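Local coordinates for subtilisin-like protein (Prochloron didemni, PDB 3ZXY) that probably acts as a subtilisin-family serine endopeptidase, the chain here being the protease domain of the larger PatA protein, at residues V12-G17 and H54-I59; P68-Q73 and S218-L223; I108-G113 and F212-V217. The protein carries 1 engineered substitution. All blocks are in the same frame, centred on the assembly; numbering follows the deposited sequence.

Contact 1: residues V12-G17 and H54-I59; sequences VAILDG and HVASII
I14 overlaps V55 and I59, one turn apart on the facing helix, its two branches each taking a separate partner. CG1 stands beside the backbone N (chi1 -55°), which leaves CG2 anti to it; the side chains of I14 and V55 slide past each other in opposite directions, I14 CG2 coming to 4.1 Å from V55 CG1. The longer branch reaches the next turn, where I14 CD1 and I59 CD1 meet tip to tip at 3.5 Å, tighter than ordinary methyl packing. V12 extends the apolar seam, V12 CG1 lying 4.3 Å from the same I59 CD1. Strand 12-16 and helix 54-59 run nearly antiparallel, at 162° with their axes 9.4 Å apart, as in the subtilisin-like alpha/beta fold, where helices pack on a central parallel sheet. At the other end D16, predicted to be the charge-relay aspartate, crosses V55, and D16 OD2 rests 3.6 Å from V55 CG2. The other oxygen, D16 OD1, accepts from G17 N at 2.7 Å, on its anti side. No hydrogen bond spans the two segments: the contact is mainly hydrocarbon packing, while D16 OD1 is held by G17 N and by H51 ND1 of the preceding helical turn, and D16 OD2 borders a valine.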
# COMPACT_ATOMS: atom_id res chain seq x y z
N VAL A 12 0.21 -10.22 -1.26
CA VAL A 12 0.30 -8.76 -1.32
C VAL A 12 1.32 -8.41 -2.39
O VAL A 12 2.48 -8.82 -2.30
CB VAL A 12 0.76 -8.18 0.02
CG1 VAL A 12 0.82 -6.66 -0.04
CG2 VAL A 12 -0.13 -8.66 1.16
N ALA A 13 0.89 -7.68 -3.41
CA ALA A 13 1.79 -7.22 -4.48
C ALA A 13 2.29 -5.82 -4.18
O ALA A 13 1.51 -4.97 -3.74
CB ALA A 13 1.07 -7.25 -5.81
N ILE A 14 3.58 -5.61 -4.40
CA ILE A 14 4.22 -4.31 -4.27
C ILE A 14 4.55 -3.87 -5.69
O ILE A 14 5.40 -4.47 -6.34
CB ILE A 14 5.53 -4.39 -3.46
CG1 ILE A 14 5.30 -5.04 -2.09
CG2 ILE A 14 6.18 -3.01 -3.34
CD1 ILE A 14 4.37 -4.26 -1.19
N LEU A 15 3.90 -2.80 -6.16
CA LEU A 15 4.17 -2.23 -7.47
C LEU A 15 4.95 -0.96 -7.20
O LEU A 15 4.38 0.08 -6.88
CB LEU A 15 2.86 -1.93 -8.21
CG LEU A 15 2.23 -3.11 -8.94
CD1 LEU A 15 1.97 -4.33 -8.06
CD2 LEU A 15 0.95 -2.63 -9.61
N ASP A 16 6.26 -1.06 -7.31
CA ASP A 16 7.12 0.03 -6.90
C ASP A 16 8.41 -0.05 -7.69
O ASP A 16 8.44 -0.57 -8.81
CB ASP A 16 7.35 -0.03 -5.37
CG ASP A 16 7.55 1.35 -4.76
OD1 ASP A 16 8.62 1.93 -4.98
OD2 ASP A 16 6.64 1.86 -4.07
N GLY A 17 9.48 0.46 -7.12
CA GLY A 17 10.79 0.24 -7.71
C GLY A 17 11.33 -1.13 -7.40
O GLY A 17 10.69 -1.94 -6.71
N HIS A 54 12.36 0.23 0.55
CA HIS A 54 11.80 0.79 1.76
C HIS A 54 10.35 0.38 1.90
O HIS A 54 9.94 -0.16 2.94
CB HIS A 54 11.94 2.29 1.74
CG HIS A 54 11.75 2.95 3.07
ND1 HIS A 54 10.53 3.10 3.64
CD2 HIS A 54 12.66 3.51 3.95
CE1 HIS A 54 10.66 3.74 4.81
NE2 HIS A 54 11.96 3.98 5.02
N VAL A 55 9.56 0.60 0.85
CA VAL A 55 8.12 0.25 0.87
C VAL A 55 7.90 -1.24 1.16
O VAL A 55 7.08 -1.62 2.01
CB VAL A 55 7.44 0.68 -0.46
CG1 VAL A 55 6.05 0.03 -0.65
CG2 VAL A 55 7.33 2.19 -0.54
N ALA A 56 8.66 -2.10 0.49
CA ALA A 56 8.51 -3.54 0.68
C ALA A 56 8.85 -3.92 2.10
O ALA A 56 8.16 -4.77 2.70
CB ALA A 56 9.36 -4.34 -0.31
N SER A 57 9.86 -3.28 2.68
CA SER A 57 10.32 -3.66 4.02
C SER A 57 9.28 -3.35 5.10
O SER A 57 9.20 -4.04 6.11
CB SER A 57 11.67 -3.00 4.34
OG SER A 57 11.57 -1.60 4.55
N ILE A 58 8.48 -2.32 4.88
CA ILE A 58 7.44 -1.94 5.85
C ILE A 58 6.44 -3.07 6.05
O ILE A 58 5.93 -3.27 7.16
CB ILE A 58 6.74 -0.62 5.42
CG1 ILE A 58 7.70 0.56 5.61
CG2 ILE A 58 5.47 -0.38 6.22
CD1 ILE A 58 7.27 1.79 4.83
N ILE A 59 6.17 -3.81 4.98
CA ILE A 59 5.23 -4.93 5.02
C ILE A 59 5.95 -6.24 5.35
O ILE A 59 5.51 -6.99 6.21
CB ILE A 59 4.46 -5.07 3.69
CG1 ILE A 59 3.74 -3.75 3.38
CG2 ILE A 59 3.49 -6.26 3.72
CD1 ILE A 59 3.11 -3.68 2.01

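Contact 2: residues P68-Q73 and S218-L223; sequences PGIAPQ and SGVAAL
A222 N donates to S218 O at 2.9 Å, the shortest polar bond within either segment, and this helical turn presents A222 CB to the loop, where A71 CB meets it methyl to methyl at 4.1 Å. A71 CB also lies against the G219 carbonyl, at 4.0 Å from G219 O, an oxygen already occupied by L223 N in the next helical bond. Just before A71 in the chain comes I70, the chief side chain of the loop. Its CG2, anti to the backbone N, rests directly on the helix backbone, 3.5 Å from G219 C; G219 has no side chain to hold it off, and the two alpha carbons approach to 5.3 Å. Residues 68-73 form the return limb of the beta-alpha-beta crossover that leaves strand 30-33, passes through helix 47-60 and enters strand 75-80, neighbouring strands of the parallel sheet in this subtilisin-like fold. The contact thus brings the end of that crossover against helix 210-230, the helix whose first turn holds the predicted nucleophile position, here the engineered A211. L223 completes the contact. Its CG stands anti to the carbonyl carbon (chi1 -64°), and the forked end is turned to the loop: CG and both methyls face the backbone oxygen of I70, with L223 CD1 at 3.6 Å from I70 O. L223 CD1 also touches I70 CG2, at 3.9 Å, and the second methyl, L223 CD2, packs on A71 CB at 4.1 Å. No hydrogen bond passes between the segments. Helix 210-230 is also packed by two later helices, V220 touching L244 and V269, and L223 touching F273.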
# COMPACT_ATOMS: atom_id res chain seq x y z
N PRO A 68 11.33 -4.57 11.34
CA PRO A 68 10.18 -5.45 11.57
C PRO A 68 9.00 -5.00 10.72
O PRO A 68 8.61 -3.84 10.78
CB PRO A 68 9.90 -5.30 13.07
CG PRO A 68 11.15 -4.80 13.66
CD PRO A 68 11.86 -4.01 12.60
N GLY A 69 8.46 -5.91 9.93
CA GLY A 69 7.37 -5.60 9.03
C GLY A 69 6.02 -5.88 9.66
O GLY A 69 5.93 -6.52 10.70
N ILE A 70 4.98 -5.40 9.01
CA ILE A 70 3.62 -5.54 9.51
C ILE A 70 3.00 -6.91 9.23
O ILE A 70 2.26 -7.45 10.06
CB ILE A 70 2.74 -4.43 8.92
CG1 ILE A 70 3.20 -3.08 9.47
CG2 ILE A 70 1.26 -4.67 9.19
CD1 ILE A 70 2.64 -1.89 8.72
N ALA A 71 3.31 -7.50 8.07
CA ALA A 71 2.71 -8.77 7.68
C ALA A 71 3.79 -9.69 7.14
O ALA A 71 3.74 -10.12 5.99
CB ALA A 71 1.58 -8.54 6.67
N PRO A 72 4.77 -10.02 7.99
CA PRO A 72 5.94 -10.73 7.53
C PRO A 72 5.68 -12.13 7.00
O PRO A 72 6.53 -12.67 6.29
CB PRO A 72 6.83 -10.81 8.79
CG PRO A 72 5.89 -10.66 9.93
CD PRO A 72 4.86 -9.69 9.43
N GLN A 73 4.56 -12.75 7.38
CA GLN A 73 4.25 -14.10 6.93
C GLN A 73 3.38 -14.18 5.68
O GLN A 73 3.15 -15.26 5.15
CB GLN A 73 3.62 -14.91 8.06
CG GLN A 73 4.64 -15.28 9.11
CD GLN A 73 4.08 -16.23 10.15
OE1 GLN A 73 3.05 -16.87 9.93
NE2 GLN A 73 4.76 -16.31 11.29
N SER A 218 -1.64 -1.23 3.63
CA SER A 218 -1.63 -2.51 2.91
C SER A 218 -1.32 -3.66 3.86
O SER A 218 -1.95 -4.73 3.79
CB SER A 218 -0.60 -2.48 1.81
OG SER A 218 -1.02 -1.56 0.81
N GLY A 219 -0.35 -3.45 4.75
CA GLY A 219 -0.01 -4.46 5.75
C GLY A 219 -1.15 -4.79 6.69
O GLY A 219 -1.45 -5.99 6.93
N VAL A 220 -1.81 -3.75 7.21
CA VAL A 220 -2.96 -3.97 8.08
C VAL A 220 -4.08 -4.69 7.32
O VAL A 220 -4.72 -5.62 7.87
CB VAL A 220 -3.45 -2.65 8.71
CG1 VAL A 220 -4.78 -2.86 9.42
CG2 VAL A 220 -2.38 -2.10 9.65
N ALA A 221 -4.34 -4.29 6.08
CA ALA A 221 -5.34 -4.97 5.24
C ALA A 221 -5.01 -6.44 5.10
O ALA A 221 -5.89 -7.29 5.15
CB ALA A 221 -5.48 -4.29 3.87
N ALA A 222 -3.72 -6.75 4.93
CA ALA A 222 -3.29 -8.13 4.81
C ALA A 222 -3.55 -8.91 6.09
O ALA A 222 -3.97 -10.06 6.04
CB ALA A 222 -1.82 -8.19 4.41
N LEU A 223 -3.33 -8.29 7.24
CA LEU A 223 -3.63 -8.92 8.52
C LEU A 223 -5.13 -9.15 8.69
O LEU A 223 -5.53 -10.18 9.24
CB LEU A 223 -3.08 -8.10 9.69
CG LEU A 223 -1.56 -7.99 9.73
CD1 LEU A 223 -1.17 -7.14 10.93
CD2 LEU A 223 -0.89 -9.36 9.81

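Contact 3: residues I108-G113 and F212-V217; sequences IINISG and FATPIV
N110 projects from strand 108-111 toward T214 and P215, in a subtilisin-like fold where the helix bearing them carries the family's signature around the predicted nucleophile position, here the engineered A211. N110 CB packs beside I14 of the adjoining strand. Because CG is anti to the backbone N (chi1 -176°), the amide extends toward the helix and lies athwart T214, whose CG2 is 3.4 Å from N110 OD1. At the tip the two amide atoms have different tasks. N110 OD1 sits over the kink of the helix, 3.2 Å from P215 CA; the nearby proline nitrogen has no hydrogen to offer, and this oxygen is hydrogen-bonded instead by S218 OG one turn on. N110 ND2 donates to S112 OG at 3.0 Å, with an N-H...O angle of 154° and the acceptor close to the amide plane. Both ends of the amide are thus engaged, which should fix its flip and rotation inside a buried interface. S112, the centre of an inverse gamma turn as the strand ends, passes the connection on through its own hydrogen bond to A211 O. Across the interface S112 OG lies 3.6 Å from T214 CB and equally 3.6 Å from P215 CD.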
# COMPACT_ATOMS: atom_id res chain seq x y z
N ILE A 108 -4.14 -7.92 -2.49
CA ILE A 108 -3.89 -6.51 -2.23
C ILE A 108 -2.77 -6.08 -3.16
O ILE A 108 -1.81 -6.83 -3.37
CB ILE A 108 -3.45 -6.26 -0.76
CG1 ILE A 108 -4.60 -6.56 0.20
CG2 ILE A 108 -2.95 -4.83 -0.55
CD1 ILE A 108 -4.11 -6.88 1.59
N ILE A 109 -2.94 -4.90 -3.75
CA ILE A 109 -1.92 -4.28 -4.62
C ILE A 109 -1.57 -2.93 -3.99
O ILE A 109 -2.41 -2.04 -3.91
CB ILE A 109 -2.44 -4.11 -6.06
CG1 ILE A 109 -2.74 -5.48 -6.67
CG2 ILE A 109 -1.42 -3.36 -6.94
CD1 ILE A 109 -3.37 -5.43 -8.06
N ASN A 110 -0.34 -2.81 -3.53
CA ASN A 110 0.17 -1.55 -2.95
C ASN A 110 0.79 -0.72 -4.05
O ASN A 110 1.73 -1.17 -4.71
CB ASN A 110 1.23 -1.87 -1.89
CG ASN A 110 1.75 -0.64 -1.16
OD1 ASN A 110 1.30 -0.34 -0.05
ND2 ASN A 110 2.67 0.11 -1.78
N ILE A 111 0.27 0.49 -4.25
CA ILE A 111 0.87 1.43 -5.22
C ILE A 111 1.20 2.73 -4.49
O ILE A 111 0.35 3.62 -4.33
CB ILE A 111 -0.06 1.70 -6.41
CG1 ILE A 111 -0.44 0.39 -7.10
CG2 ILE A 111 0.60 2.67 -7.39
CD1 ILE A 111 -1.32 0.57 -8.33
N SER A 112 2.44 2.83 -4.05
CA SER A 112 2.94 4.01 -3.37
C SER A 112 3.40 5.01 -4.40
O SER A 112 4.59 5.37 -4.46
CB SER A 112 4.10 3.65 -2.45
OG SER A 112 3.64 2.92 -1.33
N GLY A 113 2.49 5.43 -5.25
CA GLY A 113 2.80 6.38 -6.31
C GLY A 113 1.53 6.78 -7.01
O GLY A 113 0.46 6.30 -6.68
N PHE A 212 4.87 6.07 2.20
CA PHE A 212 5.29 5.22 3.31
C PHE A 212 4.14 4.90 4.26
O PHE A 212 4.11 3.84 4.90
CB PHE A 212 6.53 5.82 3.98
CG PHE A 212 7.56 6.18 2.97
CD1 PHE A 212 8.17 5.18 2.22
CD2 PHE A 212 7.78 7.49 2.63
CE1 PHE A 212 9.06 5.50 1.22
CE2 PHE A 212 8.67 7.82 1.63
CZ PHE A 212 9.32 6.82 0.93
N ALA A 213 3.14 5.78 4.28
CA ALA A 213 1.86 5.50 4.96
C ALA A 213 1.09 4.39 4.25
O ALA A 213 0.45 3.55 4.88
CB ALA A 213 1.02 6.78 5.02
N THR A 214 1.15 4.40 2.91
CA THR A 214 0.41 3.45 2.08
C THR A 214 0.68 1.98 2.47
O THR A 214 -0.27 1.24 2.70
CB THR A 214 0.65 3.75 0.59
OG1 THR A 214 0.13 5.05 0.30
CG2 THR A 214 -0.02 2.74 -0.33
N PRO A 215 1.96 1.55 2.57
CA PRO A 215 2.23 0.15 2.94
C PRO A 215 1.83 -0.22 4.34
O PRO A 215 1.61 -1.41 4.62
CB PRO A 215 3.74 -0.00 2.70
CG PRO A 215 4.26 1.39 2.73
CD PRO A 215 3.19 2.24 2.14
N ILE A 216 1.71 0.75 5.24
CA ILE A 216 1.20 0.46 6.57
C ILE A 216 -0.24 -0.01 6.43
O ILE A 216 -0.65 -1.02 7.03
CB ILE A 216 1.32 1.66 7.52
CG1 ILE A 216 2.80 1.97 7.78
CG2 ILE A 216 0.61 1.36 8.84
CD1 ILE A 216 3.06 3.19 8.60
N VAL A 217 -1.03 0.71 5.65
CA VAL A 217 -2.42 0.30 5.40
C VAL A 217 -2.49 -1.03 4.64
O VAL A 217 -3.29 -1.89 4.98
CB VAL A 217 -3.20 1.42 4.67
CG1 VAL A 217 -4.59 0.94 4.24
CG2 VAL A 217 -3.27 2.67 5.54

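Contacts 1 and 3, with centres 7 Å apart, share one sheet: strands 11-16 and 108-111 are neighbours, joined where A13 N bonds I108 O and A13 O bonds N110 N, each at 2.8 Å. Together they bring the predicted charge-relay positions close: D16 lies on segment 12-17, H51 precedes segment 54-59, and the engineered A211 adjoins F212. S112 lies about 4 Å, side chain to side chain, from both D16 and A211. Contact 2 lies farther off, its centre 11 Å from each of the others. It is tied to contact 1 by I59 O and A71 N at 2.9 Å, and packs on contact 3 where I70 CD1 lies 3.5 Å from I216 CA.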